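Local structure of DNA processing protein DprA (Streptococcus pneumoniae, 3UQZ) at residues F74-D79 with Y89-L94; P82-E87 with L215-I220; L22-Y27 with G38-I43; D102-P107 with D187-S192. The protein helps load RecA onto single-stranded DNA during natural transformation, binding single-stranded DNA cooperatively, shielding it from nucleases and bridging DNA segments. All blocks are in the same frame, centred on the assembly; numbering follows the deposited sequence.

Contact 1 of 4, residues F74-D79 with Y89-L94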
# COMPACT_ATOMS: atom_id res chain seq x y z
N PHE A 74 -28.21 28.11 -3.48
CA PHE A 74 -29.12 27.07 -3.01
C PHE A 74 -28.75 26.74 -1.57
O PHE A 74 -27.58 26.89 -1.19
CB PHE A 74 -29.14 25.82 -3.92
CG PHE A 74 -27.88 24.98 -3.95
CD1 PHE A 74 -27.74 23.87 -3.12
CD2 PHE A 74 -26.83 25.29 -4.82
CE1 PHE A 74 -26.57 23.11 -3.12
CE2 PHE A 74 -25.66 24.51 -4.83
CZ PHE A 74 -25.54 23.43 -3.99
N SER A 75 -29.74 26.35 -0.76
CA SER A 75 -29.53 26.04 0.66
C SER A 75 -29.93 24.61 0.98
O SER A 75 -30.53 23.93 0.15
CB SER A 75 -30.33 27.01 1.53
OG SER A 75 -31.73 26.77 1.44
N ILE A 76 -29.65 24.18 2.22
CA ILE A 76 -30.01 22.87 2.76
C ILE A 76 -31.56 22.67 2.78
O ILE A 76 -32.01 21.54 2.95
CB ILE A 76 -29.31 22.65 4.14
CG1 ILE A 76 -29.20 21.14 4.50
CG2 ILE A 76 -29.92 23.50 5.25
CD1 ILE A 76 -27.99 20.75 5.40
N LEU A 77 -32.34 23.75 2.57
CA LEU A 77 -33.82 23.72 2.52
C LEU A 77 -34.33 23.36 1.12
O LEU A 77 -35.44 22.85 0.99
CB LEU A 77 -34.42 25.07 2.98
CG LEU A 77 -34.11 25.56 4.43
CD1 LEU A 77 -34.72 26.94 4.69
CD2 LEU A 77 -34.56 24.56 5.52
N ASP A 78 -33.51 23.62 0.08
CA ASP A 78 -33.83 23.35 -1.32
C ASP A 78 -33.69 21.89 -1.72
O ASP A 78 -32.86 21.17 -1.18
CB ASP A 78 -33.01 24.28 -2.25
CG ASP A 78 -33.32 25.76 -2.05
OD1 ASP A 78 -34.51 26.11 -1.83
OD2 ASP A 78 -32.38 26.58 -2.13
N ASP A 79 -34.53 21.47 -2.69
CA ASP A 79 -34.63 20.12 -3.24
C ASP A 79 -33.34 19.66 -3.92
O ASP A 79 -33.03 18.47 -3.90
CB ASP A 79 -35.79 20.02 -4.26
CG ASP A 79 -37.03 20.84 -3.93
OD1 ASP A 79 -36.95 22.09 -3.97
OD2 ASP A 79 -38.10 20.23 -3.71
N TYR A 89 -21.21 16.11 9.27
CA TYR A 89 -21.28 16.99 10.42
C TYR A 89 -20.94 18.40 9.89
O TYR A 89 -19.99 18.55 9.12
CB TYR A 89 -20.29 16.54 11.52
CG TYR A 89 -20.11 17.57 12.61
CD1 TYR A 89 -21.15 17.87 13.50
CD2 TYR A 89 -18.93 18.30 12.72
CE1 TYR A 89 -21.00 18.85 14.47
CE2 TYR A 89 -18.78 19.28 13.69
CZ TYR A 89 -19.81 19.55 14.57
OH TYR A 89 -19.67 20.51 15.54
N ASP A 90 -21.74 19.41 10.29
CA ASP A 90 -21.57 20.81 9.88
C ASP A 90 -21.74 21.00 8.36
O ASP A 90 -20.97 21.73 7.72
CB ASP A 90 -20.25 21.41 10.43
CG ASP A 90 -20.19 22.93 10.48
OD1 ASP A 90 -21.25 23.55 10.65
OD2 ASP A 90 -19.08 23.48 10.38
N ALA A 91 -22.76 20.35 7.78
CA ALA A 91 -23.08 20.45 6.35
C ALA A 91 -23.28 21.92 5.95
O ALA A 91 -23.91 22.66 6.71
CB ALA A 91 -24.33 19.65 6.05
N PRO A 92 -22.71 22.41 4.82
CA PRO A 92 -22.90 23.82 4.44
C PRO A 92 -24.38 24.17 4.36
O PRO A 92 -25.17 23.45 3.76
CB PRO A 92 -22.21 23.95 3.08
CG PRO A 92 -22.02 22.58 2.61
CD PRO A 92 -21.90 21.69 3.81
N VAL A 93 -24.76 25.21 5.07
CA VAL A 93 -26.14 25.66 5.15
C VAL A 93 -26.60 26.42 3.89
O VAL A 93 -27.77 26.31 3.49
CB VAL A 93 -26.35 26.38 6.50
CG1 VAL A 93 -26.38 27.90 6.37
CG2 VAL A 93 -27.54 25.83 7.24
N LEU A 94 -25.67 27.13 3.22
CA LEU A 94 -25.92 27.90 2.01
C LEU A 94 -24.67 27.85 1.11
O LEU A 94 -23.56 28.03 1.61
CB LEU A 94 -26.28 29.37 2.37
CG LEU A 94 -26.52 30.38 1.23
CD1 LEU A 94 -27.90 30.24 0.64
CD2 LEU A 94 -26.32 31.80 1.71
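The two segments meet where strand 73-75, an outermost strand of the Rossmann-like sheet, ends beside the start of its antiparallel neighbour, strand 94-99. Ser75 and Leu94 form a non-hydrogen-bonded pair with their CA atoms 4.3 Å apart, and their side chains share one face of the sheet, where both rest on Ile8 of helix 5-13. Just past the strand, the backbone N of Ile76 donates to Val93 O over 3.1 Å. The N-H points well at its acceptor (160°), although the donor stands above the carbonyl plane. Two apolar touches back this bond. Ile76, with CG1 anti to its backbone N (chi1 -158°), carries CD1 to within 3.9 Å of Ala91 CB, and its side chain crosses that of Val93 at about a right angle, CG2 meeting Val93 CG2. Leu25 of helix 18-28 packs on both Ile76 and Val93, so the small apolar cluster joins the sheet edge to the N-terminal helical domain.

The second shell is polar. Asn18 is hydrogen-bonded to the backbone of Ala91 and Val93 and fixes the irregular chain ahead of strand 94-99. Within 74-79 a type I turn runs from Ser75 to Asp78, and Asn5 is hydrogen-bonded to both Ser75 OG and Asp78 OD2. Asp78 OD2 also takes the backbone N of Ser75 at 3.0 Å, from above the carboxylate plane. Ser75 OG, set between the backbone N and the carbonyl carbon of its own residue (chi1 70°), closes an ST turn by accepting the N-H of Leu77, with Leu77 N 3.3 Å from Ser75 OG.

Contact 2 of 4, residues P82-E87 with L215-I220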
# COMPACT_ATOMS: atom_id res chain seq x y z
N PRO A 82 -27.64 18.13 -2.54
CA PRO A 82 -27.34 16.68 -2.56
C PRO A 82 -27.36 16.00 -1.19
O PRO A 82 -26.78 16.50 -0.23
CB PRO A 82 -26.00 16.57 -3.28
CG PRO A 82 -25.40 17.90 -3.19
CD PRO A 82 -26.46 18.92 -2.95
N TRP A 83 -28.06 14.86 -1.12
CA TRP A 83 -28.28 14.07 0.08
C TRP A 83 -27.03 13.58 0.78
O TRP A 83 -27.04 13.49 2.00
CB TRP A 83 -29.27 12.93 -0.19
CG TRP A 83 -30.71 13.35 -0.37
CD1 TRP A 83 -31.21 14.62 -0.30
CD2 TRP A 83 -31.82 12.49 -0.64
NE1 TRP A 83 -32.57 14.60 -0.53
CE2 TRP A 83 -32.97 13.30 -0.72
CE3 TRP A 83 -31.97 11.10 -0.79
CZ2 TRP A 83 -34.25 12.77 -0.94
CZ3 TRP A 83 -33.23 10.57 -1.00
CH2 TRP A 83 -34.36 11.41 -1.07
N ASP A 84 -25.96 13.25 0.03
CA ASP A 84 -24.71 12.79 0.63
C ASP A 84 -24.06 13.91 1.44
O ASP A 84 -23.56 13.64 2.53
CB ASP A 84 -23.74 12.27 -0.43
CG ASP A 84 -24.09 10.92 -1.02
OD1 ASP A 84 -24.38 9.98 -0.23
OD2 ASP A 84 -24.04 10.78 -2.26
N LEU A 85 -24.08 15.16 0.93
CA LEU A 85 -23.53 16.32 1.61
C LEU A 85 -24.32 16.67 2.89
O LEU A 85 -23.72 17.12 3.86
CB LEU A 85 -23.43 17.53 0.63
CG LEU A 85 -22.75 18.81 1.15
CD1 LEU A 85 -21.29 18.58 1.54
CD2 LEU A 85 -22.87 19.93 0.14
N SER A 86 -25.64 16.44 2.91
CA SER A 86 -26.50 16.71 4.07
C SER A 86 -26.16 15.82 5.27
O SER A 86 -26.45 16.21 6.40
CB SER A 86 -27.96 16.53 3.70
OG SER A 86 -28.25 15.16 3.48
N GLU A 87 -25.56 14.64 5.03
CA GLU A 87 -25.22 13.64 6.05
C GLU A 87 -23.97 13.96 6.86
O GLU A 87 -23.74 13.31 7.89
CB GLU A 87 -25.09 12.25 5.44
CG GLU A 87 -26.36 11.68 4.84
CD GLU A 87 -26.05 10.54 3.89
OE1 GLU A 87 -26.95 10.18 3.10
OE2 GLU A 87 -24.91 10.03 3.92
N LEU A 215 -19.45 15.78 -0.51
CA LEU A 215 -20.14 15.67 -1.79
C LEU A 215 -20.03 14.26 -2.40
O LEU A 215 -20.92 13.86 -3.15
CB LEU A 215 -19.48 16.67 -2.75
CG LEU A 215 -20.31 17.73 -3.50
CD1 LEU A 215 -21.63 18.05 -2.84
CD2 LEU A 215 -19.49 18.99 -3.71
N CYS A 216 -18.94 13.52 -2.11
CA CYS A 216 -18.61 12.24 -2.73
C CYS A 216 -18.66 10.99 -1.85
O CYS A 216 -18.53 11.06 -0.63
CB CYS A 216 -17.27 12.35 -3.44
SG CYS A 216 -16.93 13.99 -4.12
N ARG A 217 -18.81 9.82 -2.51
CA ARG A 217 -18.85 8.49 -1.87
C ARG A 217 -17.43 7.91 -1.68
O ARG A 217 -17.25 6.95 -0.93
CB ARG A 217 -19.74 7.52 -2.66
CG ARG A 217 -21.17 8.00 -2.88
CD ARG A 217 -22.10 7.61 -1.76
NE ARG A 217 -23.07 6.60 -2.20
CZ ARG A 217 -24.27 6.87 -2.72
NH1 ARG A 217 -24.66 8.13 -2.89
NH2 ARG A 217 -25.08 5.89 -3.07
N GLY A 218 -16.45 8.51 -2.37
CA GLY A 218 -15.05 8.13 -2.30
C GLY A 218 -14.09 9.29 -2.54
O GLY A 218 -14.43 10.24 -3.24
N VAL A 219 -12.89 9.20 -1.95
CA VAL A 219 -11.82 10.20 -2.08
C VAL A 219 -10.56 9.52 -2.62
O VAL A 219 -10.12 8.53 -2.06
CB VAL A 219 -11.52 10.97 -0.75
CG1 VAL A 219 -10.49 12.06 -0.96
CG2 VAL A 219 -12.79 11.55 -0.14
N ILE A 220 -9.98 10.07 -3.70
CA ILE A 220 -8.73 9.60 -4.30
C ILE A 220 -7.59 10.49 -3.80
O ILE A 220 -7.65 11.71 -3.96
CB ILE A 220 -8.81 9.53 -5.85
CG1 ILE A 220 -9.81 8.45 -6.33
CG2 ILE A 220 -7.41 9.31 -6.48
CD1 ILE A 220 -10.20 8.55 -7.83
O HOH W 1 -22.01 11.63 -4.03
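Leu215 carries the close-packed half of this contact. Its CD1 methyl sits 3.7 Å from Leu85 CD2 and 3.8 Å from Pro82 CG, so that one branch touches both the short helical turn at 83-86 and the proline that precedes it. Leu85 and Leu215 lie side by side and point the same way, whereas the proline ring crosses Leu215 obliquely. Farther in, Leu215 reaches Val139 of strand 137-140, and Leu85 leans on Pro92, which places this apolar patch against the core of the sheet.

The other half is polar and partly exposed. Asp84 and Arg217 cross at about a right angle, and Arg217 NH1 donates to the syn lone pair of Asp84 OD2 at 2.8 Å, making a salt bridge. The oxygen lies in the guanidinium plane, but the bond is bent (142°) and the two planar groups stand 71° apart: a single-point, end-on grip instead of a paired, coplanar one. Arg217 gets there by bending its chain at chi2 and chi3, which brings NH1, at the guanidinium edge, to Asp84 OD2. A water bridges the two halves, donating both to Asp84 OD2 and to Leu215 O, the latter at 2.6 Å from the water oxygen. Asp84 OD2 thus receives two donors, which would be expected to favour its charged form. Residues 215-217 lead from helix 204-215 into strand 218-222, the closing turn of a beta-alpha-beta crossover of the kind that builds the parallel sheet of a Rossmann fold.

Contact 3 of 4, residues L22-Y27 with G38-I43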
# COMPACT_ATOMS: atom_id res chain seq x y z
N LEU A 22 -27.72 25.77 11.35
CA LEU A 22 -28.18 24.39 11.24
C LEU A 22 -29.14 24.03 12.38
O LEU A 22 -30.17 23.44 12.09
CB LEU A 22 -26.99 23.41 11.19
CG LEU A 22 -26.67 22.84 9.81
CD1 LEU A 22 -25.27 22.25 9.78
CD2 LEU A 22 -27.72 21.81 9.36
N LYS A 23 -28.84 24.44 13.64
CA LYS A 23 -29.72 24.23 14.81
C LYS A 23 -31.05 24.94 14.59
O LYS A 23 -32.10 24.34 14.83
CB LYS A 23 -29.07 24.74 16.11
CG LYS A 23 -28.02 23.83 16.69
CD LYS A 23 -27.52 24.36 18.03
CE LYS A 23 -26.29 23.61 18.49
NZ LYS A 23 -25.04 24.11 17.85
N VAL A 24 -31.01 26.22 14.12
CA VAL A 24 -32.18 27.05 13.86
C VAL A 24 -33.08 26.38 12.82
O VAL A 24 -34.28 26.23 13.06
CB VAL A 24 -31.80 28.50 13.47
CG1 VAL A 24 -33.01 29.32 13.01
CG2 VAL A 24 -31.08 29.22 14.61
N LEU A 25 -32.49 25.95 11.69
CA LEU A 25 -33.24 25.31 10.61
C LEU A 25 -33.85 23.97 10.98
O LEU A 25 -34.92 23.63 10.48
CB LEU A 25 -32.43 25.22 9.30
CG LEU A 25 -31.99 26.56 8.68
CD1 LEU A 25 -31.05 26.33 7.54
CD2 LEU A 25 -33.19 27.40 8.22
N GLU A 26 -33.18 23.22 11.87
CA GLU A 26 -33.64 21.93 12.37
C GLU A 26 -34.93 22.11 13.19
O GLU A 26 -35.88 21.36 12.99
CB GLU A 26 -32.55 21.25 13.20
CG GLU A 26 -31.40 20.69 12.38
CD GLU A 26 -30.47 19.74 13.10
OE1 GLU A 26 -30.56 19.62 14.35
OE2 GLU A 26 -29.67 19.08 12.41
N TYR A 27 -34.95 23.12 14.07
CA TYR A 27 -36.10 23.48 14.90
C TYR A 27 -37.22 24.07 14.03
O TYR A 27 -38.39 23.72 14.22
CB TYR A 27 -35.68 24.47 16.01
CG TYR A 27 -36.80 24.90 16.94
CD1 TYR A 27 -36.95 24.31 18.19
CD2 TYR A 27 -37.68 25.92 16.59
CE1 TYR A 27 -37.97 24.71 19.06
CE2 TYR A 27 -38.71 26.32 17.44
CZ TYR A 27 -38.85 25.72 18.68
OH TYR A 27 -39.87 26.13 19.52
N GLY A 38 -36.24 36.67 18.17
CA GLY A 38 -35.89 36.35 19.54
C GLY A 38 -35.71 34.87 19.75
O GLY A 38 -34.85 34.45 20.53
N ASP A 39 -36.50 34.05 19.03
CA ASP A 39 -36.40 32.59 19.06
C ASP A 39 -35.18 32.12 18.29
O ASP A 39 -34.45 31.26 18.78
CB ASP A 39 -37.68 31.94 18.53
CG ASP A 39 -38.89 32.11 19.43
OD1 ASP A 39 -38.73 32.03 20.68
OD2 ASP A 39 -40.01 32.26 18.89
N ILE A 40 -34.92 32.71 17.10
CA ILE A 40 -33.74 32.40 16.29
C ILE A 40 -32.48 32.61 17.14
O ILE A 40 -31.65 31.70 17.21
CB ILE A 40 -33.70 33.20 14.95
CG1 ILE A 40 -34.85 32.77 14.01
CG2 ILE A 40 -32.33 33.10 14.26
CD1 ILE A 40 -35.08 33.67 12.76
N ALA A 41 -32.40 33.75 17.86
CA ALA A 41 -31.28 34.10 18.75
C ALA A 41 -31.10 33.07 19.86
O ALA A 41 -29.96 32.74 20.22
CB ALA A 41 -31.52 35.47 19.36
N ASP A 42 -32.22 32.57 20.39
CA ASP A 42 -32.28 31.59 21.47
C ASP A 42 -31.83 30.20 20.99
O ASP A 42 -30.81 29.69 21.48
CB ASP A 42 -33.71 31.60 22.05
CG ASP A 42 -33.96 30.86 23.34
OD1 ASP A 42 -33.05 30.84 24.19
OD2 ASP A 42 -35.10 30.38 23.53
N ILE A 43 -32.55 29.62 19.99
CA ILE A 43 -32.31 28.29 19.38
C ILE A 43 -30.85 28.11 18.90
O ILE A 43 -30.25 27.06 19.15
CB ILE A 43 -33.36 27.99 18.28
CG1 ILE A 43 -34.79 28.01 18.85
CG2 ILE A 43 -33.08 26.65 17.59
CD1 ILE A 43 -35.85 28.53 17.88
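Helices 18-28 and 37-43 cross steeply within the N-terminal SAM-like domain, the axes of their segments approaching to 9.1 Å with their N-to-C directions 119° apart. Ile43 is the central side chain. Its CG1 stands anti to the carbonyl carbon (chi1 -59°) and its CG2 anti to the backbone N, so the two branches diverge and strike different parts of the facing helix. CG2 presses on the helix surface itself, 3.7 Å from both Lys23 O and Tyr27 CB. CD1, at the end of the other branch, lies over one face of the Tyr27 ring, 3.8 Å from its centroid but displaced toward the CD2 and CE2 rim: a CH-pi contact. Tyr27 offers this face because its CG is anti to the backbone N (chi1 -180°), which sends the ring out across Ile43 at about a right angle.

Deeper in, Val24 holds CG1 anti to its backbone N and crosses Ile40 at about a right angle. Val24 CG1 meets Ile40 CG2 at 4.0 Å, and Val24 CG2 comes 3.6 Å from Ile40 O. Ile40 continues inward to Leu11 and Phe52, members of helices 5-13 and 49-58. Lys23 skirts the exposed margin with its aliphatic part near Ile43 O. No hydrogen bond joins the segments, so the crossing relies on branched aliphatic packing and one aromatic face, a grip set by shape and by burial of apolar surface.

Contact 4 of 4, residues D102-P107 with D187-S192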
# COMPACT_ATOMS: atom_id res chain seq x y z
N ASP A 102 -26.71 20.64 -12.67
CA ASP A 102 -27.01 19.26 -13.07
C ASP A 102 -25.90 18.28 -12.72
O ASP A 102 -26.17 17.10 -12.49
CB ASP A 102 -27.37 19.17 -14.56
CG ASP A 102 -28.72 19.77 -14.92
OD1 ASP A 102 -29.62 19.79 -14.04
OD2 ASP A 102 -28.89 20.20 -16.09
N LEU A 103 -24.65 18.78 -12.61
CA LEU A 103 -23.47 18.00 -12.25
C LEU A 103 -23.61 17.38 -10.85
O LEU A 103 -23.00 16.34 -10.59
CB LEU A 103 -22.21 18.86 -12.35
CG LEU A 103 -21.53 18.92 -13.73
CD1 LEU A 103 -22.24 19.86 -14.65
CD2 LEU A 103 -20.13 19.43 -13.61
N LEU A 104 -24.47 17.97 -9.98
CA LEU A 104 -24.73 17.46 -8.63
C LEU A 104 -25.61 16.21 -8.67
O LEU A 104 -25.76 15.55 -7.64
CB LEU A 104 -25.40 18.53 -7.75
CG LEU A 104 -24.64 19.82 -7.42
CD1 LEU A 104 -25.55 20.79 -6.64
CD2 LEU A 104 -23.36 19.53 -6.62
N LYS A 105 -26.22 15.89 -9.84
CA LYS A 105 -27.11 14.73 -10.00
C LYS A 105 -26.34 13.45 -10.38
O LYS A 105 -26.90 12.35 -10.32
CB LYS A 105 -28.21 15.02 -11.04
CG LYS A 105 -29.20 16.12 -10.65
CD LYS A 105 -30.12 16.46 -11.81
CE LYS A 105 -30.87 17.75 -11.60
NZ LYS A 105 -31.57 18.18 -12.84
N PHE A 106 -25.07 13.60 -10.74
CA PHE A 106 -24.22 12.50 -11.19
C PHE A 106 -23.35 11.87 -10.09
O PHE A 106 -23.06 12.55 -9.09
CB PHE A 106 -23.32 13.00 -12.32
CG PHE A 106 -24.05 13.26 -13.61
CD1 PHE A 106 -24.50 12.21 -14.40
CD2 PHE A 106 -24.29 14.56 -14.03
CE1 PHE A 106 -25.16 12.46 -15.61
CE2 PHE A 106 -24.94 14.81 -15.24
CZ PHE A 106 -25.35 13.76 -16.03
N PRO A 107 -22.86 10.61 -10.29
CA PRO A 107 -21.93 10.03 -9.29
C PRO A 107 -20.62 10.82 -9.28
O PRO A 107 -20.11 11.18 -10.35
CB PRO A 107 -21.75 8.59 -9.77
CG PRO A 107 -22.90 8.34 -10.73
CD PRO A 107 -23.08 9.66 -11.40
N ASP A 187 -18.56 26.14 -18.41
CA ASP A 187 -19.03 24.85 -18.88
C ASP A 187 -19.38 23.79 -17.84
O ASP A 187 -20.12 22.87 -18.17
CB ASP A 187 -18.03 24.27 -19.90
CG ASP A 187 -17.92 25.01 -21.22
OD1 ASP A 187 -18.37 26.18 -21.28
OD2 ASP A 187 -17.37 24.44 -22.18
N HIS A 188 -18.83 23.91 -16.61
CA HIS A 188 -18.99 22.95 -15.51
C HIS A 188 -19.68 23.60 -14.30
O HIS A 188 -20.64 24.33 -14.50
CB HIS A 188 -17.61 22.35 -15.18
CG HIS A 188 -16.97 21.68 -16.35
ND1 HIS A 188 -17.10 20.32 -16.55
CD2 HIS A 188 -16.31 22.22 -17.40
CE1 HIS A 188 -16.50 20.07 -17.71
NE2 HIS A 188 -16.02 21.19 -18.26
N LEU A 189 -19.20 23.36 -13.05
CA LEU A 189 -19.77 23.92 -11.83
C LEU A 189 -18.70 24.30 -10.78
O LEU A 189 -17.81 23.50 -10.47
CB LEU A 189 -20.77 22.91 -11.23
CG LEU A 189 -21.49 23.28 -9.92
CD1 LEU A 189 -22.42 24.49 -10.08
CD2 LEU A 189 -22.26 22.08 -9.40
N VAL A 190 -18.79 25.53 -10.25
CA VAL A 190 -17.91 26.04 -9.19
C VAL A 190 -18.81 26.33 -8.00
O VAL A 190 -19.82 27.02 -8.15
CB VAL A 190 -17.09 27.32 -9.58
CG1 VAL A 190 -16.08 27.66 -8.49
CG2 VAL A 190 -16.39 27.17 -10.92
N LEU A 191 -18.47 25.77 -6.83
CA LEU A 191 -19.22 25.98 -5.60
C LEU A 191 -18.39 26.78 -4.57
O LEU A 191 -17.16 26.65 -4.53
CB LEU A 191 -19.67 24.65 -4.98
CG LEU A 191 -20.64 23.78 -5.77
CD1 LEU A 191 -20.68 22.36 -5.20
CD2 LEU A 191 -22.06 24.39 -5.82
N SER A 192 -19.09 27.58 -3.74
CA SER A 192 -18.46 28.39 -2.68
C SER A 192 -19.44 28.73 -1.56
O SER A 192 -20.62 28.95 -1.81
CB SER A 192 -17.87 29.68 -3.25
OG SER A 192 -17.09 30.36 -2.28
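Leu104 overlaps Leu189 at about a right angle, its CG 3.8 Å from Leu189 CD2, as part of a buried contact in the Rossmann-like sheet that has no hydrogen bonds between the segments. A short 3-10 segment, residues 102-104, follows strand 94-99 and folds over one face of strand 189-192, the antiparallel neighbour of that strand. Leu189 and Leu191, two residues apart, both project to this face. Leu104 engages them differently: it crosses Leu189, but meets Leu191 tip to tip, Leu104 CD2 lying 4.1 Å from Leu191 CD1. Leu104 and Leu191 both have CG anti to the carbonyl carbon (chi1 -63° and -64°), whereas Leu189 has it anti to the backbone N.

Leu103 points at the start of the strand. Its CD2 methyl lies 4.1 Å from the backbone N of Leu189 and 4.2 Å from His188 CB, approaching the His188 ring at its edge. His188 is the first residue to leave helical geometry after helix 178-187, so Leu103 packs just where that helix gives way to strand.

Around this core, Ile162 of strand 161-164 touches Leu103, Leu104 and Leu191, and Phe74 extends the buried layer toward the sheet edge. Lys108 NZ is hydrogen-bonded to both Leu104 O and Phe106 O, holding the loop as it turns toward strand 108-113. The 3-10 turn has its own clasp: Lys105 N donates to Asp102 O at 2.9 Å, and Lys105 NZ forms a salt bridge with Asp102 OD1, which it meets from above the carboxylate plane at 2.8 Å.

In the fold
Contacts 1, 2 and 4 all reach the same sheet and touch one another, with centres 13 to 15 Å apart. Phe74 is the joint between contacts 1 and 4, its CE2 3.7 Å from Leu191 CD2. Contact 2 joins contact 1 where Leu85 O lies 3.4 Å from Ala91 CB, and contact 4 where Leu215 CD2 lies 3.9 Å from Leu191 CD1. Contact 3, in the SAM-like domain, is 15 Å from contact 1 between centres and touches it, Leu22 CD1 lying 3.4 Å from Ala91 O, but it does not touch contacts 2 or 4, whose centres are about 26 and 30 Å away. Contact 1 thus joins the two domains.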